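Local coordinates for protein beta-1,4-exocellulase (Thermobifida fusca, PDB 4AVO) that hydrolyses beta-1,4 links of cellulose as a family 6 cellobiohydrolase, probably releasing cellobiose, with this chain forming its catalytic domain, at residues K11-P16 and T36-D41; D61-A66 and D116-F121; I77-Y82 and L127-I132. The protein carries 1 engineered substitution. All coordinates share one frame; numbering follows the deposited sequence.

Contact 1: residues K11-P16 and T36-D41; sequences KLYVNP and TAVWLD. With BGC (beta-D-glucopyranose), chain B.
The segment 36-41 leads into the glucan-binding cleft at Trp39 and Asp41, and its beginning is joined to 11-16 where Tyr13 and Asn15 meet Thr36 and Val38. Between the two runs the direct contact is apolar and light. Val38, modelled in two conformers, in one of them holds its CG2 3.8 Å from Tyr13 CE2, approaching the ring obliquely, and the same methyl lies 3.8 Å from Asn15 ND2, with the two side chains crossing at about a right angle; this touch may thus be partial. A beta-branched valine suits a strand and offers a compact methyl to both neighbours. The polar part of the join runs through water. One water accepts from Asn15 N and also bonds Thr36 OG1; a second takes Asn15 ND2 at 2.9 Å, donates to Ala37 O at 2.7 Å and again bonds Thr36 OG1. With OG1 between the backbone N and the carbonyl carbon (chi1 55°), Thr36 presents its hydroxyl to both waters. Asn15 is also the N-cap residue of helix 16-23, its OD1 bonding Val17 N, a role asparagine fills well. Further along, Trp39 lays one indole face under glucose of chain B, whose C6 stands 3.4 Å above the ring plane, while Asp41 OD2 accepts from sugar O3 at 2.7 Å and is also bonded by Thr53. Strands 11-12 and 38-40 lie one after the other along the same edge of strand 75-81, both parallel to it, and helix 59-70 packs against Tyr13, Asn15 and Val38.

Contact 2: residues D61-A66 and D116-F121; sequences DHLEEA and DIMWDF
Leu63 fits its side chain against Phe121 so that its CB stands squarely over one face of the ring, 3.6 Å from the centroid and 10° off the ring normal, a CH-pi contact of good geometry. Its methyl CD1 reaches on past the ring centre to lie 3.6 Å from Phe121 CD1, and there it enters a shallow hollow whose other walls are Ile117 CG2, at 4.1 Å, and Met118 CG, at 4.3 Å. Leucine suits this place because its branch at CG carries CD1 on toward Ile117 and Met118 while CB stays over the ring. The ring is met at its rim too: Glu64 CG lies near the ring plane, 3.7 Å from Phe121 CZ, so the aliphatic part of this exposed residue flanks the aromatic edge and the charged end stays at the surface. Ile117 O also lies in the plane at the ring edge. Both helices, 59-70 and 103-119, lie on the same face of the parallel sheet of this alpha/beta barrel, and the second forms the helical part of the beta-alpha-beta crossover from strand 75-81 to strand 127-133. Phe121 lies in the turn beyond Trp119, its N bonded to Met118 O; its chi1 of -69°, with CG anti to the carbonyl carbon, swings the ring back toward helix 59-70. Replacing the Phe121 ring by an alanine is likely to leave a gap against Leu63 CB and CD1 and to take away the edge that Glu64 CG rests against. Leu63 and Met118 also reach Ile129 of the sheet below, while Phe121 touches Arg60 and Val67 of helix 59-70, and Asp120 forms a salt bridge with Arg60.

Contact 3: residues I77-Y82 and L127-I132; sequences IQVVIY and LRIVAI. With BGC (beta-D-glucopyranose), chain C.
Ile77 pairs with Ile129 and Val79 with Ala131 in two neighbouring parallel strands, whose short segments approach to 4.6 Å between axes and run 26° apart. Five backbone hydrogen bonds zigzag between them. Ile77 N gives to Arg128 O, and Ile77 O receives Val130 N; Val79 N gives to Val130 O at 2.8 Å, nearly straight at 171°, Val79 O receives Ile132 N at 2.9 Å, and Ile81 N closes the series on Ile132 O. The carbonyls also collect weaker CA-H contacts: Val130 O takes Gln78 CA at 3.3 Å beside its bond to Val79. Gln78 and Val80 turn their own backbone groups to strand 38-40.

Apolar packing divides between two faces. On the face with Ile77 and Val79, which helices 59-70 and 103-119 cover, Ile77 CG2 lies 4.0 Å from Ile129 CG1, Leu127 CD1 flanks that methyl, and Val79 CG2 meets Ile129 CG2 at 4.0 Å. Ile77 and Val79 each lie alongside Ile129, pointing the same way; beta-branched residues suit such a strand, and the small Ala131 sits beside Ile81. On the opposite face, toward the barrel interior, Gln78 CG, anti to the carbonyl carbon (chi1 -68°) with the chain extended beyond, packs alongside Val130 CB at 3.9 Å. Val80 CG2 lies 4.3 Å from CB of Ile132, a residue modelled in two conformers.

Polar side chains are few. Arg128 carries its guanidinium to the backbone O of Pro6 and Glu8. Beyond the paired residues, Tyr82 leaves the strand end and its ring lies obliquely beside glucose of chain C. The five bonds satisfy the main-chain groups that the two strands turn toward each other, in an apolar setting, whereas Gln78 NE2, as modelled, is buried with no partner.

Contact 3 is a strand pair of the sheet that contacts 1 and 2 adjoin. Contact 1 lies about 8 Å away, centre to centre, along the other edge of strand 75-81: Val38 N meets Gln78 O at 2.8 Å and Val38 O meets Val80 N at 2.8 Å. Contact 2 lies on the helical face, its centre about 11 Å from that of contact 3, with Ala66 CB 3.7 Å from Leu127 CD1. Contacts 1 and 2 join directly by a probable hydrogen bond of 2.8 Å from Tyr13 OH to His62 ND1. The sugar cleft begins where strands 38-40 and 75-81 end: Trp39 and Tyr82 stack edge-to-face beside the glucan, whereas in contact 2 the Met118 side chain is about 11 Å from that of Trp39.

Contact 1: residues K11-P16 and T36-D41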
loop_
_atom_site.group_PDB
_atom_site.type_symbol
_atom_site.label_atom_id
_atom_site.label_comp_id
_atom_site.label_asym_id
_atom_site.label_seq_id
_atom_site.Cartn_x
_atom_site.Cartn_y
_atom_site.Cartn_z
ATOM N N LYS A 11 -9.957 -9.760 -16.787
ATOM C CA LYS A 11 -10.617 -10.267 -15.590
ATOM C C LYS A 11 -9.641 -10.076 -14.437
ATOM O O LYS A 11 -8.426 -10.058 -14.645
ATOM C CB LYS A 11 -10.916 -11.762 -15.727
ATOM C CG LYS A 11 -12.225 -12.127 -16.424
ATOM C CD LYS A 11 -12.593 -13.610 -16.156
ATOM C CE LYS A 11 -12.955 -13.868 -14.685
ATOM N NZ LYS A 11 -13.352 -15.289 -14.418
ATOM N N LEU A 12 -10.169 -9.934 -13.230
ATOM C CA LEU A 12 -9.326 -9.744 -12.056
ATOM C C LEU A 12 -9.390 -10.954 -11.131
ATOM O O LEU A 12 -10.473 -11.477 -10.844
ATOM C CB LEU A 12 -9.722 -8.464 -11.309
ATOM C CG LEU A 12 -9.615 -7.126 -12.056
ATOM C CD1 LEU A 12 -10.062 -5.990 -11.158
ATOM C CD2 LEU A 12 -8.202 -6.861 -12.573
ATOM N N TYR A 13 -8.219 -11.395 -10.676
ATOM C CA TYR A 13 -8.095 -12.548 -9.790
ATOM C C TYR A 13 -8.920 -12.415 -8.511
ATOM O O TYR A 13 -8.869 -11.388 -7.836
ATOM C CB TYR A 13 -6.623 -12.757 -9.414
ATOM C CG TYR A 13 -6.360 -13.994 -8.589
ATOM C CD1 TYR A 13 -6.524 -15.269 -9.145
ATOM C CD2 TYR A 13 -5.943 -13.899 -7.256
ATOM C CE1 TYR A 13 -6.280 -16.419 -8.402
ATOM C CE2 TYR A 13 -5.693 -15.057 -6.503
ATOM C CZ TYR A 13 -5.870 -16.309 -7.087
ATOM O OH TYR A 13 -5.645 -17.462 -6.370
ATOM N N VAL A 14 -9.672 -13.458 -8.178
ATOM C CA VAL A 14 -10.296 -13.536 -6.859
ATOM C C VAL A 14 -9.513 -14.551 -6.048
ATOM O O VAL A 14 -9.423 -15.723 -6.413
ATOM C CB VAL A 14 -11.796 -13.916 -6.915
ATOM C CG1 VAL A 14 -12.406 -13.898 -5.507
ATOM C CG2 VAL A 14 -12.545 -12.962 -7.828
ATOM N N ASN A 15 -8.939 -14.082 -4.952
ATOM C CA ASN A 15 -8.179 -14.926 -4.046
ATOM C C ASN A 15 -9.128 -15.763 -3.191
ATOM O O ASN A 15 -9.835 -15.208 -2.352
ATOM C CB ASN A 15 -7.295 -14.053 -3.156
ATOM C CG ASN A 15 -6.512 -14.860 -2.126
ATOM O OD1 ASN A 15 -6.594 -16.085 -2.085
ATOM N ND2 ASN A 15 -5.767 -14.165 -1.275
ATOM N N PRO A 16 -9.150 -17.094 -3.405
ATOM C CA PRO A 16 -10.090 -17.945 -2.671
ATOM C C PRO A 16 -9.870 -17.930 -1.159
ATOM O O PRO A 16 -10.834 -18.074 -0.405
ATOM C CB PRO A 16 -9.819 -19.345 -3.241
ATOM C CG PRO A 16 -9.242 -19.094 -4.592
ATOM C CD PRO A 16 -8.375 -17.876 -4.386
ATOM N N THR A 36 -8.450 -9.021 -4.705
ATOM C CA THR A 36 -7.458 -8.548 -3.747
ATOM C C THR A 36 -6.090 -9.117 -4.099
ATOM O O THR A 36 -5.989 -10.204 -4.673
ATOM C CB THR A 36 -7.823 -8.939 -2.291
ATOM O OG1 THR A 36 -8.013 -10.356 -2.202
ATOM C CG2 THR A 36 -9.104 -8.231 -1.849
ATOM N N ALA A 37 -5.042 -8.375 -3.751
ATOM C CA ALA A 37 -3.671 -8.816 -4.001
ATOM C C ALA A 37 -3.247 -9.933 -3.056
ATOM O O ALA A 37 -3.710 -10.016 -1.914
ATOM C CB ALA A 37 -2.711 -7.638 -3.891
ATOM N N VAL A 38 -2.360 -10.790 -3.547
ATOM C CA VAL A 38 -1.832 -11.908 -2.770
ATOM C C VAL A 38 -0.439 -11.535 -2.257
ATOM O O VAL A 38 0.454 -11.224 -3.051
ATOM C CB VAL A 38 -1.776 -13.188 -3.631
ATOM C CG1 VAL A 38 -1.007 -14.299 -2.926
ATOM C CG2 VAL A 38 -3.199 -13.651 -3.991
ATOM N N TRP A 39 -0.256 -11.565 -0.941
ATOM C CA TRP A 39 1.002 -11.112 -0.355
ATOM C C TRP A 39 1.942 -12.271 -0.094
ATOM O O TRP A 39 1.546 -13.290 0.485
ATOM C CB TRP A 39 0.757 -10.362 0.956
ATOM C CG TRP A 39 0.073 -9.030 0.807
ATOM C CD1 TRP A 39 -1.177 -8.794 0.284
ATOM C CD2 TRP A 39 0.575 -7.757 1.229
ATOM N NE1 TRP A 39 -1.464 -7.449 0.334
ATOM C CE2 TRP A 39 -0.409 -6.790 0.912
ATOM C CE3 TRP A 39 1.770 -7.336 1.833
ATOM C CZ2 TRP A 39 -0.242 -5.431 1.187
ATOM C CZ3 TRP A 39 1.933 -5.977 2.111
ATOM C CH2 TRP A 39 0.932 -5.042 1.784
ATOM N N LEU A 40 3.183 -12.115 -0.529
ATOM C CA LEU A 40 4.219 -13.084 -0.213
ATOM C C LEU A 40 5.065 -12.514 0.920
ATOM O O LEU A 40 6.138 -11.956 0.693
ATOM C CB LEU A 40 5.053 -13.417 -1.458
ATOM C CG LEU A 40 4.289 -14.108 -2.598
ATOM C CD1 LEU A 40 5.199 -14.335 -3.795
ATOM C CD2 LEU A 40 3.667 -15.432 -2.164
ATOM N N ASP A 41 4.554 -12.644 2.143
ATOM C CA ASP A 41 5.112 -11.959 3.310
ATOM C C ASP A 41 6.243 -12.722 4.007
ATOM O O ASP A 41 6.834 -12.224 4.968
ATOM C CB ASP A 41 3.993 -11.635 4.312
ATOM C CG ASP A 41 3.365 -12.886 4.925
ATOM O OD1 ASP A 41 3.527 -13.991 4.362
ATOM O OD2 ASP A 41 2.708 -12.758 5.977
HETATM C C2 BGC B . 1.573 -7.940 7.024
HETATM C C3 BGC B . 1.574 -9.194 6.149
HETATM C C4 BGC B . 0.250 -9.348 5.409
HETATM C C5 BGC B . -0.111 -8.032 4.714
HETATM C C6 BGC B . -1.485 -8.077 4.043
HETATM C C1 BGC B . 1.158 -6.684 6.246
HETATM O O2 BGC B . 2.856 -7.789 7.590
HETATM O O3 BGC B . 1.827 -10.344 6.927
HETATM O O4 BGC B . 0.373 -10.398 4.480
HETATM O O5 BGC B . -0.107 -6.962 5.646
HETATM O O6 BGC B . -2.500 -8.135 5.028
HETATM O O HOH W 1 -9.754 -11.586 -3.829
HETATM O O HOH W 2 -5.851 -11.327 -0.904
#

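Contact 2: residues D61-A66 and D116-F121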
loop_
_atom_site.group_PDB
_atom_site.type_symbol
_atom_site.label_atom_id
_atom_site.label_comp_id
_atom_site.label_asym_id
_atom_site.label_seq_id
_atom_site.Cartn_x
_atom_site.Cartn_y
_atom_site.Cartn_z
ATOM N N ASP A 61 0.176 -22.349 -6.502
ATOM C CA ASP A 61 -1.264 -22.581 -6.304
ATOM C C ASP A 61 -2.101 -21.397 -6.795
ATOM O O ASP A 61 -3.105 -21.580 -7.486
ATOM C CB ASP A 61 -1.584 -22.831 -4.824
ATOM C CG ASP A 61 -0.997 -24.126 -4.301
ATOM O OD1 ASP A 61 -0.883 -25.102 -5.074
ATOM O OD2 ASP A 61 -0.657 -24.167 -3.096
ATOM N N HIS A 62 -1.681 -20.186 -6.429
ATOM C CA HIS A 62 -2.372 -18.967 -6.853
ATOM C C HIS A 62 -2.325 -18.735 -8.354
ATOM O O HIS A 62 -3.329 -18.359 -8.963
ATOM C CB HIS A 62 -1.818 -17.743 -6.123
ATOM C CG HIS A 62 -2.329 -17.599 -4.728
ATOM N ND1 HIS A 62 -3.651 -17.329 -4.447
ATOM C CD2 HIS A 62 -1.698 -17.690 -3.533
ATOM C CE1 HIS A 62 -3.813 -17.251 -3.139
ATOM N NE2 HIS A 62 -2.642 -17.461 -2.560
ATOM N N LEU A 63 -1.155 -18.945 -8.949
ATOM C CA LEU A 63 -1.022 -18.760 -10.384
ATOM C C LEU A 63 -1.813 -19.816 -11.161
ATOM O O LEU A 63 -2.407 -19.500 -12.183
ATOM C CB LEU A 63 0.447 -18.727 -10.802
ATOM C CG LEU A 63 1.270 -17.563 -10.224
ATOM C CD1 LEU A 63 2.718 -17.650 -10.700
ATOM C CD2 LEU A 63 0.648 -16.191 -10.568
ATOM N N GLU A 64 -1.831 -21.056 -10.667
ATOM C CA GLU A 64 -2.675 -22.099 -11.281
ATOM C C GLU A 64 -4.163 -21.745 -11.172
ATOM O O GLU A 64 -4.936 -21.946 -12.114
ATOM C CB GLU A 64 -2.407 -23.467 -10.650
ATOM C CG GLU A 64 -1.078 -24.080 -11.072
ATOM C CD GLU A 64 -0.799 -25.427 -10.428
ATOM O OE1 GLU A 64 -1.668 -25.947 -9.688
ATOM O OE2 GLU A 64 0.306 -25.967 -10.660
ATOM N N GLU A 65 -4.552 -21.211 -10.022
ATOM C CA GLU A 65 -5.925 -20.759 -9.808
ATOM C C GLU A 65 -6.253 -19.567 -10.710
ATOM O O GLU A 65 -7.365 -19.476 -11.249
ATOM C CB GLU A 65 -6.150 -20.433 -8.323
ATOM C CG GLU A 65 -7.516 -19.811 -7.981
ATOM C CD GLU A 65 -8.717 -20.730 -8.222
ATOM O OE1 GLU A 65 -8.541 -21.950 -8.447
ATOM O OE2 GLU A 65 -9.859 -20.215 -8.187
ATOM N N ALA A 66 -5.282 -18.668 -10.892
ATOM C CA ALA A 66 -5.449 -17.532 -11.809
ATOM C C ALA A 66 -5.670 -17.997 -13.256
ATOM O O ALA A 66 -6.577 -17.502 -13.931
ATOM C CB ALA A 66 -4.254 -16.581 -11.727
ATOM N N ASP A 116 11.568 -18.045 -10.430
ATOM C CA ASP A 116 11.534 -19.397 -11.002
ATOM C C ASP A 116 10.111 -19.874 -11.225
ATOM O O ASP A 116 9.799 -20.438 -12.282
ATOM C CB ASP A 116 12.269 -20.399 -10.105
ATOM C CG ASP A 116 13.771 -20.187 -10.089
ATOM O OD1 ASP A 116 14.300 -19.500 -10.986
ATOM O OD2 ASP A 116 14.423 -20.707 -9.162
ATOM N N ILE A 117 9.245 -19.648 -10.238
ATOM C CA ILE A 117 7.844 -20.045 -10.345
ATOM C C ILE A 117 7.120 -19.222 -11.407
ATOM O O ILE A 117 6.409 -19.784 -12.238
ATOM C CB ILE A 117 7.117 -19.961 -8.987
ATOM C CG1 ILE A 117 7.660 -21.038 -8.050
ATOM C CG2 ILE A 117 5.594 -20.134 -9.152
ATOM C CD1 ILE A 117 7.347 -20.800 -6.592
ATOM N N MET A 118 7.324 -17.903 -11.404
ATOM C CA MET A 118 6.648 -17.046 -12.376
ATOM C C MET A 118 7.081 -17.369 -13.805
ATOM O O MET A 118 6.257 -17.325 -14.719
ATOM C CB MET A 118 6.840 -15.562 -12.055
ATOM C CG MET A 118 6.149 -15.126 -10.769
ATOM S SD MET A 118 6.289 -13.351 -10.543
ATOM C CE MET A 118 5.294 -13.112 -9.068
ATOM N N TRP A 119 8.358 -17.715 -13.987
ATOM C CA TRP A 119 8.858 -18.156 -15.298
ATOM C C TRP A 119 8.064 -19.332 -15.860
ATOM O O TRP A 119 7.832 -19.397 -17.066
ATOM C CB TRP A 119 10.355 -18.508 -15.259
ATOM C CG TRP A 119 11.260 -17.365 -15.658
ATOM C CD1 TRP A 119 12.166 -16.719 -14.859
ATOM C CD2 TRP A 119 11.353 -16.744 -16.952
ATOM N NE1 TRP A 119 12.808 -15.730 -15.570
ATOM C CE2 TRP A 119 12.327 -15.721 -16.855
ATOM C CE3 TRP A 119 10.695 -16.939 -18.177
ATOM C CZ2 TRP A 119 12.670 -14.901 -17.942
ATOM C CZ3 TRP A 119 11.035 -16.122 -19.259
ATOM C CH2 TRP A 119 12.014 -15.115 -19.131
ATOM N N ASP A 120 7.635 -20.235 -14.980
ATOM C CA ASP A 120 6.865 -21.416 -15.375
ATOM C C ASP A 120 5.502 -21.086 -15.975
ATOM O O ASP A 120 4.889 -21.934 -16.624
ATOM C CB ASP A 120 6.677 -22.366 -14.190
ATOM C CG ASP A 120 7.945 -23.112 -13.827
ATOM O OD1 ASP A 120 8.866 -23.209 -14.670
ATOM O OD2 ASP A 120 8.018 -23.609 -12.685
ATOM N N PHE A 121 5.031 -19.865 -15.749
ATOM C CA PHE A 121 3.742 -19.432 -16.278
ATOM C C PHE A 121 3.881 -18.489 -17.470
ATOM O O PHE A 121 2.889 -17.955 -17.970
ATOM C CB PHE A 121 2.882 -18.834 -15.155
ATOM C CG PHE A 121 2.423 -19.856 -14.158
ATOM C CD1 PHE A 121 3.264 -20.273 -13.127
ATOM C CD2 PHE A 121 1.162 -20.429 -14.269
ATOM C CE1 PHE A 121 2.850 -21.238 -12.210
ATOM C CE2 PHE A 121 0.737 -21.392 -13.361
ATOM C CZ PHE A 121 1.586 -21.803 -12.331
#

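Contact 3: residues I77-Y82 and L127-I132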
loop_
_atom_site.group_PDB
_atom_site.type_symbol
_atom_site.label_atom_id
_atom_site.label_comp_id
_atom_site.label_asym_id
_atom_site.label_seq_id
_atom_site.Cartn_x
_atom_site.Cartn_y
_atom_site.Cartn_z
ATOM N N ILE A 77 -3.543 -10.938 -11.987
ATOM C CA ILE A 77 -3.353 -11.220 -10.570
ATOM C C ILE A 77 -2.303 -10.259 -10.013
ATOM O O ILE A 77 -1.295 -9.999 -10.663
ATOM C CB ILE A 77 -2.952 -12.708 -10.317
ATOM C CG1 ILE A 77 -2.762 -12.990 -8.817
ATOM C CG2 ILE A 77 -1.701 -13.108 -11.121
ATOM C CD1 ILE A 77 -2.587 -14.472 -8.490
ATOM N N GLN A 78 -2.550 -9.741 -8.814
ATOM C CA GLN A 78 -1.583 -8.889 -8.126
ATOM C C GLN A 78 -0.873 -9.679 -7.040
ATOM O O GLN A 78 -1.514 -10.334 -6.215
ATOM C CB GLN A 78 -2.270 -7.660 -7.529
ATOM C CG GLN A 78 -2.807 -6.685 -8.563
ATOM C CD GLN A 78 -3.646 -5.585 -7.949
ATOM O OE1 GLN A 78 -4.862 -5.541 -8.139
ATOM N NE2 GLN A 78 -3.001 -4.690 -7.205
ATOM N N VAL A 79 0.456 -9.615 -7.059
ATOM C CA VAL A 79 1.294 -10.326 -6.097
ATOM C C VAL A 79 2.181 -9.300 -5.407
ATOM O O VAL A 79 2.885 -8.548 -6.078
ATOM C CB VAL A 79 2.165 -11.398 -6.804
ATOM C CG1 VAL A 79 3.069 -12.130 -5.809
ATOM C CG2 VAL A 79 1.273 -12.396 -7.542
ATOM N N VAL A 80 2.159 -9.279 -4.073
ATOM C CA VAL A 80 2.937 -8.299 -3.323
ATOM C C VAL A 80 4.255 -8.910 -2.861
ATOM O O VAL A 80 4.275 -9.923 -2.161
ATOM C CB VAL A 80 2.166 -7.731 -2.108
ATOM C CG1 VAL A 80 2.924 -6.543 -1.498
ATOM C CG2 VAL A 80 0.751 -7.309 -2.523
ATOM N N ILE A 81 5.343 -8.289 -3.290
ATOM C CA ILE A 81 6.689 -8.695 -2.917
ATOM C C ILE A 81 6.999 -7.908 -1.660
ATOM O O ILE A 81 7.104 -6.682 -1.702
ATOM C CB ILE A 81 7.695 -8.365 -4.056
ATOM C CG1 ILE A 81 7.230 -8.981 -5.386
ATOM C CG2 ILE A 81 9.126 -8.788 -3.682
ATOM C CD1 ILE A 81 7.002 -10.518 -5.363
ATOM N N TYR A 82 7.123 -8.611 -0.537
ATOM C CA TYR A 82 7.157 -7.955 0.766
ATOM C C TYR A 82 7.977 -8.752 1.782
ATOM O O TYR A 82 7.434 -9.344 2.721
ATOM C CB TYR A 82 5.721 -7.729 1.263
ATOM C CG TYR A 82 5.609 -6.898 2.520
ATOM C CD1 TYR A 82 6.031 -5.567 2.537
ATOM C CD2 TYR A 82 5.057 -7.434 3.687
ATOM C CE1 TYR A 82 5.927 -4.797 3.687
ATOM C CE2 TYR A 82 4.949 -6.670 4.844
ATOM C CZ TYR A 82 5.389 -5.358 4.832
ATOM O OH TYR A 82 5.287 -4.592 5.962
ATOM N N LEU A 127 -2.198 -14.540 -19.079
ATOM C CA LEU A 127 -2.007 -14.278 -17.653
ATOM C C LEU A 127 -1.097 -13.070 -17.467
ATOM O O LEU A 127 -0.006 -13.030 -18.025
ATOM C CB LEU A 127 -1.407 -15.497 -16.941
ATOM C CG LEU A 127 -1.119 -15.349 -15.439
ATOM C CD1 LEU A 127 -2.414 -15.222 -14.639
ATOM C CD2 LEU A 127 -0.282 -16.506 -14.923
ATOM N N ARG A 128 -1.552 -12.095 -16.684
ATOM C CA ARG A 128 -0.729 -10.935 -16.359
ATOM C C ARG A 128 -0.496 -10.889 -14.856
ATOM O O ARG A 128 -1.441 -10.924 -14.074
ATOM C CB ARG A 128 -1.412 -9.653 -16.809
ATOM C CG ARG A 128 -1.678 -9.624 -18.301
ATOM C CD ARG A 128 -2.748 -8.642 -18.597
ATOM N NE ARG A 128 -3.146 -8.677 -20.002
ATOM C CZ ARG A 128 -3.976 -7.792 -20.538
ATOM N NH1 ARG A 128 -4.476 -6.829 -19.781
ATOM N NH2 ARG A 128 -4.297 -7.863 -21.824
ATOM N N ILE A 129 0.771 -10.815 -14.469
ATOM C CA ILE A 129 1.128 -10.786 -13.064
ATOM C C ILE A 129 1.585 -9.375 -12.726
ATOM O O ILE A 129 2.586 -8.899 -13.245
ATOM C CB ILE A 129 2.241 -11.802 -12.742
ATOM C CG1 ILE A 129 1.781 -13.222 -13.087
ATOM C CG2 ILE A 129 2.644 -11.717 -11.261
ATOM C CD1 ILE A 129 2.926 -14.221 -13.213
ATOM N N VAL A 130 0.823 -8.700 -11.881
ATOM C CA VAL A 130 1.221 -7.380 -11.425
ATOM C C VAL A 130 1.999 -7.584 -10.133
ATOM O O VAL A 130 1.450 -8.059 -9.150
ATOM C CB VAL A 130 0.006 -6.449 -11.222
ATOM C CG1 VAL A 130 0.390 -5.219 -10.404
ATOM C CG2 VAL A 130 -0.558 -6.019 -12.565
ATOM N N ALA A 131 3.287 -7.257 -10.159
ATOM C CA ALA A 131 4.133 -7.401 -8.979
ATOM C C ALA A 131 4.259 -6.058 -8.287
ATOM O O ALA A 131 4.807 -5.108 -8.850
ATOM C CB ALA A 131 5.511 -7.953 -9.350
ATOM N N ILE A 132 3.711 -5.986 -7.077
ATOM C CA ILE A 132 3.777 -4.784 -6.254
ATOM C C ILE A 132 5.028 -4.865 -5.387
ATOM O O ILE A 132 5.139 -5.744 -4.533
ATOM C CB ILE A 132 2.509 -4.631 -5.370
ATOM C CG1 ILE A 132 1.227 -4.638 -6.230
ATOM C CG2 ILE A 132 2.596 -3.373 -4.507
ATOM C CD1 ILE A 132 1.073 -3.456 -7.176
HETATM C C2 BGC C . 0.780 -1.736 7.032
HETATM C C3 BGC C . 0.359 -3.204 7.266
HETATM C C4 BGC C . 1.130 -4.234 6.442
HETATM C C5 BGC C . 2.510 -3.639 6.132
HETATM C C6 BGC C . 2.533 -3.054 4.725
HETATM C C1 BGC C . 2.281 -1.431 7.213
HETATM O O2 BGC C . 0.089 -1.020 8.022
HETATM O O3 BGC C . -1.024 -3.350 7.004
HETATM O O4 BGC C . 1.163 -5.511 7.107
HETATM O O5 BGC C . 2.982 -2.665 7.070
HETATM O O6 BGC C . 1.952 -1.771 4.736
#